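Local coordinates for flavodoxin (Lactobacillus reuteri, PDB 5VEG), which carries the cofactor FMN and probably serves as a low-potential electron donor to redox enzymes, in association with a 1,2-propanediol utilization bacterial microcompartment, at residues T32-Y37 with T63-S68; T56-K61 with F168-V173. All blocks are in the same frame, centred on the assembly; numbering follows the deposited sequence.

In the fold
Both contacts belong to one flavodoxin-type fold, a five-stranded parallel sheet with strand order 2-1-3-4-5 and helices on its faces. Interaction 1 pairs strand 31-38 with the outermost strand 60-66; interaction 2 packs the turn leading into strand 60-66 against helix 159-176. Their centres lie about 14 Å apart, and they join directly where Ala-33 N sits 2.9 Å from Lys-61 O, a probable hydrogen bond. Along the chain the segments alternate (32-37, 56-61, 63-68, 168-173), so the last helix returns to the entry of the edge strand. The FMN lies toward the other end: the Tyr-37 side chain in interaction 1 is about 7 Å from it.

Interaction 1: T32-Y37 with T63-S68; sequences TAHVVY and TESEIS
Over one face of the His-34 ring lies the methyl CG2 of Thr-63, 3.8 Å from the ring centroid and 17° off the normal, a CH-pi contact. At the edge of this imidazole NE2 hydrogen-bonds Ser-65 OG at 2.8 Å; either may be the donor, and the same hydroxyl is also hydrogen-bonded to Thr-70 OG1. The ring of Tyr-37 has Glu-66 CA above its centre, 4.0 Å from the centroid. Tyr-37 CG stands between the backbone N and the carbonyl carbon (chi1 61°). The tyrosine and Glu-66 side chains cross at about a right angle. An alanine at His-34 removes the imidazole, which would probably leave Ser-65 OG relying on Thr-70 and open a gap beside Thr-63 CG2. The backbones form the parallel pair of a beta-alpha-beta unit, whose helix 43-56 packs on Val-35 and Glu-64. Bonds alternate: Thr-63 N to Ala-33 O (2.7 Å), then Val-35 N to Thr-63 O, Ser-65 N to Val-35 O and Tyr-37 N to Ser-65 O. Just past the strand, Ile-67 N bonds Tyr-37 O at 2.8 Å. On the face of the sheet that carries His-34, Val-36 CG1 rests 3.5 Å from Ser-65 OG.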
# COMPACT_ATOMS: atom_id res chain seq x y z
N THR A 32 0.51 -6.42 -14.08
CA THR A 32 1.36 -6.79 -12.96
C THR A 32 1.14 -5.82 -11.80
O THR A 32 0.73 -4.67 -12.00
CB THR A 32 2.84 -6.78 -13.36
OG1 THR A 32 3.20 -5.47 -13.77
CG2 THR A 32 3.10 -7.76 -14.51
N ALA A 33 1.43 -6.29 -10.60
CA ALA A 33 1.34 -5.49 -9.39
C ALA A 33 2.44 -5.91 -8.43
O ALA A 33 2.84 -7.08 -8.39
CB ALA A 33 -0.02 -5.63 -8.70
N HIS A 34 2.94 -4.95 -7.67
CA HIS A 34 3.85 -5.22 -6.58
C HIS A 34 3.25 -4.63 -5.30
O HIS A 34 2.95 -3.44 -5.25
CB HIS A 34 5.23 -4.62 -6.87
CG HIS A 34 6.34 -5.26 -6.08
ND1 HIS A 34 7.59 -5.49 -6.61
CD2 HIS A 34 6.38 -5.69 -4.80
CE1 HIS A 34 8.36 -6.05 -5.69
NE2 HIS A 34 7.65 -6.18 -4.58
N VAL A 35 3.04 -5.49 -4.30
CA VAL A 35 2.53 -5.07 -2.99
C VAL A 35 3.67 -5.19 -1.99
O VAL A 35 4.20 -6.29 -1.77
CB VAL A 35 1.33 -5.92 -2.54
CG1 VAL A 35 0.90 -5.52 -1.13
CG2 VAL A 35 0.17 -5.76 -3.51
N VAL A 36 4.06 -4.08 -1.39
CA VAL A 36 5.03 -4.14 -0.30
C VAL A 36 4.31 -3.85 1.01
O VAL A 36 3.34 -3.09 1.06
CB VAL A 36 6.22 -3.18 -0.49
CG1 VAL A 36 7.01 -3.55 -1.77
CG2 VAL A 36 5.76 -1.74 -0.52
N TYR A 37 4.78 -4.48 2.08
CA TYR A 37 4.20 -4.25 3.39
C TYR A 37 5.29 -3.98 4.40
O TYR A 37 6.44 -4.41 4.25
CB TYR A 37 3.33 -5.45 3.87
CG TYR A 37 4.10 -6.75 4.01
CD1 TYR A 37 4.74 -7.09 5.20
CD2 TYR A 37 4.18 -7.65 2.94
CE1 TYR A 37 5.45 -8.28 5.31
CE2 TYR A 37 4.88 -8.83 3.04
CZ TYR A 37 5.51 -9.14 4.22
OH TYR A 37 6.20 -10.32 4.31
N THR A 63 3.53 -9.49 -7.32
CA THR A 63 4.70 -9.69 -6.47
C THR A 63 4.42 -9.07 -5.11
O THR A 63 3.89 -7.96 -5.03
CB THR A 63 5.94 -9.05 -7.10
OG1 THR A 63 6.04 -9.47 -8.47
CG2 THR A 63 7.20 -9.45 -6.35
N GLU A 64 4.76 -9.79 -4.05
CA GLU A 64 4.56 -9.32 -2.69
C GLU A 64 5.89 -9.41 -1.95
O GLU A 64 6.55 -10.45 -2.01
CB GLU A 64 3.49 -10.14 -1.95
CG GLU A 64 3.16 -9.61 -0.55
CD GLU A 64 2.06 -10.39 0.17
OE1 GLU A 64 1.60 -11.43 -0.35
OE2 GLU A 64 1.66 -9.96 1.26
N SER A 65 6.28 -8.33 -1.27
CA SER A 65 7.53 -8.37 -0.52
C SER A 65 7.43 -7.45 0.70
O SER A 65 6.56 -6.59 0.78
CB SER A 65 8.72 -7.97 -1.40
OG SER A 65 8.50 -6.72 -2.01
N GLU A 66 8.34 -7.66 1.65
CA GLU A 66 8.45 -6.78 2.80
C GLU A 66 9.27 -5.55 2.44
O GLU A 66 10.21 -5.62 1.64
CB GLU A 66 9.09 -7.51 3.99
CG GLU A 66 9.00 -6.78 5.34
CD GLU A 66 10.24 -5.97 5.63
OE1 GLU A 66 10.12 -4.86 6.18
OE2 GLU A 66 11.36 -6.43 5.28
N ILE A 67 8.93 -4.42 3.07
CA ILE A 67 9.45 -3.14 2.60
C ILE A 67 10.97 -3.05 2.77
O ILE A 67 11.67 -2.51 1.91
CB ILE A 67 8.72 -1.98 3.29
CG1 ILE A 67 9.00 -0.65 2.58
CG2 ILE A 67 9.08 -1.89 4.79
CD1 ILE A 67 7.91 0.39 2.83
N SER A 68 11.51 -3.60 3.86
CA SER A 68 12.94 -3.45 4.10
C SER A 68 13.78 -4.32 3.18
O SER A 68 14.98 -4.06 3.06
CB SER A 68 13.28 -3.77 5.56
OG SER A 68 13.47 -5.17 5.73
O HOH W 1 4.53 -8.67 -10.29

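Interaction 2: T56-K61 with F168-V173; sequences TNLNVK and FAEGLV
Leu-58 is presented to Val-173 by a turn whose closing bond, Asn-59 N to Thr-56 O at 3.0 Å, is the shortest backbone hydrogen bond within the two segments. This is a type I beta turn from Thr-56 to Asn-59, and it coincides with a Schellman motif that ends helix 43-56: Val-60 N reaches back to Leu-55 O, and Asn-59, at positive phi (67°), is the C-prime residue. The turn thus forms the link between helix and edge strand in the beta-alpha-beta unit of the flavodoxin fold, and helix 159-176 packs against it.

No hydrogen bond crosses between the segments; the evidence for the contact is apolar. Most of the contacts of Leu-58 are made by CD1. This methyl is anti to CA (chi2 166°), which carries it to the helix, 3.6 Å from Glu-170 CA and 3.6 Å from Val-173 CG2. It also lies 4.2 Å from Ala-169 CB and 4.0 Å from Glu-170 CG, so it sits among three residues spanning about one helical turn. Leu-55 touches both Ala-169 and Val-173, which extends this apolar patch onto helix 43-56, while Leu-31 meets both Val-60 and Val-173. Ala-169 O accepts the helical bond from Val-173 N at 3.1 Å, with Leu-58 CD1 3.7 Å from that oxygen. The Val-60 and Val-173 side chains point in opposing directions as they pass, and their CG2 methyls meet at 3.8 Å.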
# COMPACT_ATOMS: atom_id res chain seq x y z
N THR A 56 -4.91 -10.97 -7.53
CA THR A 56 -4.77 -12.23 -8.25
C THR A 56 -6.11 -12.71 -8.79
O THR A 56 -6.20 -13.17 -9.93
CB THR A 56 -4.16 -13.30 -7.34
OG1 THR A 56 -2.83 -12.92 -6.97
CG2 THR A 56 -4.10 -14.64 -8.06
N ASN A 57 -7.17 -12.59 -8.00
CA ASN A 57 -8.48 -13.00 -8.48
C ASN A 57 -9.06 -12.05 -9.52
O ASN A 57 -10.10 -12.37 -10.11
CB ASN A 57 -9.45 -13.15 -7.31
CG ASN A 57 -9.09 -14.33 -6.43
OD1 ASN A 57 -8.01 -14.91 -6.56
ND2 ASN A 57 -9.98 -14.68 -5.51
N LEU A 58 -8.42 -10.90 -9.77
CA LEU A 58 -8.77 -10.05 -10.90
C LEU A 58 -7.78 -10.22 -12.05
O LEU A 58 -7.66 -9.32 -12.88
CB LEU A 58 -8.83 -8.58 -10.47
CG LEU A 58 -9.96 -8.16 -9.51
CD1 LEU A 58 -9.66 -6.80 -8.93
CD2 LEU A 58 -11.30 -8.15 -10.22
N ASN A 59 -7.06 -11.35 -12.09
CA ASN A 59 -6.16 -11.72 -13.19
C ASN A 59 -4.95 -10.79 -13.26
O ASN A 59 -4.52 -10.40 -14.34
CB ASN A 59 -6.87 -11.76 -14.54
CG ASN A 59 -8.11 -12.63 -14.52
OD1 ASN A 59 -8.08 -13.77 -14.06
ND2 ASN A 59 -9.23 -12.09 -15.01
N VAL A 60 -4.40 -10.44 -12.11
CA VAL A 60 -3.18 -9.64 -12.04
C VAL A 60 -2.07 -10.56 -11.54
O VAL A 60 -2.30 -11.37 -10.64
CB VAL A 60 -3.38 -8.42 -11.11
CG1 VAL A 60 -2.09 -7.65 -10.93
CG2 VAL A 60 -4.46 -7.52 -11.67
N LYS A 61 -0.88 -10.45 -12.13
CA LYS A 61 0.27 -11.17 -11.60
C LYS A 61 0.92 -10.28 -10.54
O LYS A 61 1.35 -9.17 -10.85
CB LYS A 61 1.25 -11.57 -12.69
CG LYS A 61 0.60 -12.30 -13.85
CD LYS A 61 1.03 -11.74 -15.21
CE LYS A 61 -0.06 -11.98 -16.24
NZ LYS A 61 -1.03 -10.85 -16.18
N PHE A 168 -10.95 -1.62 -3.24
CA PHE A 168 -9.61 -1.08 -3.45
C PHE A 168 -8.92 -1.77 -4.63
O PHE A 168 -8.53 -1.11 -5.60
CB PHE A 168 -8.83 -1.26 -2.14
CG PHE A 168 -7.40 -0.79 -2.16
CD1 PHE A 168 -7.10 0.57 -2.05
CD2 PHE A 168 -6.37 -1.71 -2.16
CE1 PHE A 168 -5.79 1.00 -2.01
CE2 PHE A 168 -5.04 -1.29 -2.11
CZ PHE A 168 -4.74 0.06 -2.03
N ALA A 169 -8.82 -3.11 -4.59
CA ALA A 169 -8.18 -3.85 -5.68
C ALA A 169 -8.91 -3.66 -7.01
O ALA A 169 -8.26 -3.50 -8.06
CB ALA A 169 -8.11 -5.33 -5.34
N GLU A 170 -10.25 -3.72 -7.00
CA GLU A 170 -11.01 -3.50 -8.22
C GLU A 170 -10.72 -2.12 -8.81
O GLU A 170 -10.59 -1.97 -10.03
CB GLU A 170 -12.51 -3.65 -7.94
CG GLU A 170 -12.95 -5.04 -7.49
CD GLU A 170 -14.39 -5.06 -6.99
OE1 GLU A 170 -14.71 -5.88 -6.11
OE2 GLU A 170 -15.19 -4.24 -7.49
N GLY A 171 -10.62 -1.10 -7.94
CA GLY A 171 -10.31 0.23 -8.41
C GLY A 171 -8.96 0.32 -9.10
O GLY A 171 -8.82 0.97 -10.14
N LEU A 172 -7.94 -0.32 -8.51
CA LEU A 172 -6.61 -0.29 -9.10
C LEU A 172 -6.62 -0.92 -10.49
O LEU A 172 -6.07 -0.36 -11.44
CB LEU A 172 -5.61 -1.02 -8.19
CG LEU A 172 -5.47 -0.59 -6.72
CD1 LEU A 172 -4.61 -1.59 -5.96
CD2 LEU A 172 -4.88 0.82 -6.63
N VAL A 173 -7.25 -2.09 -10.61
CA VAL A 173 -7.29 -2.80 -11.89
C VAL A 173 -8.00 -1.97 -12.94
O VAL A 173 -7.48 -1.75 -14.04
CB VAL A 173 -7.94 -4.19 -11.71
CG1 VAL A 173 -8.04 -4.91 -13.06
CG2 VAL A 173 -7.15 -5.02 -10.74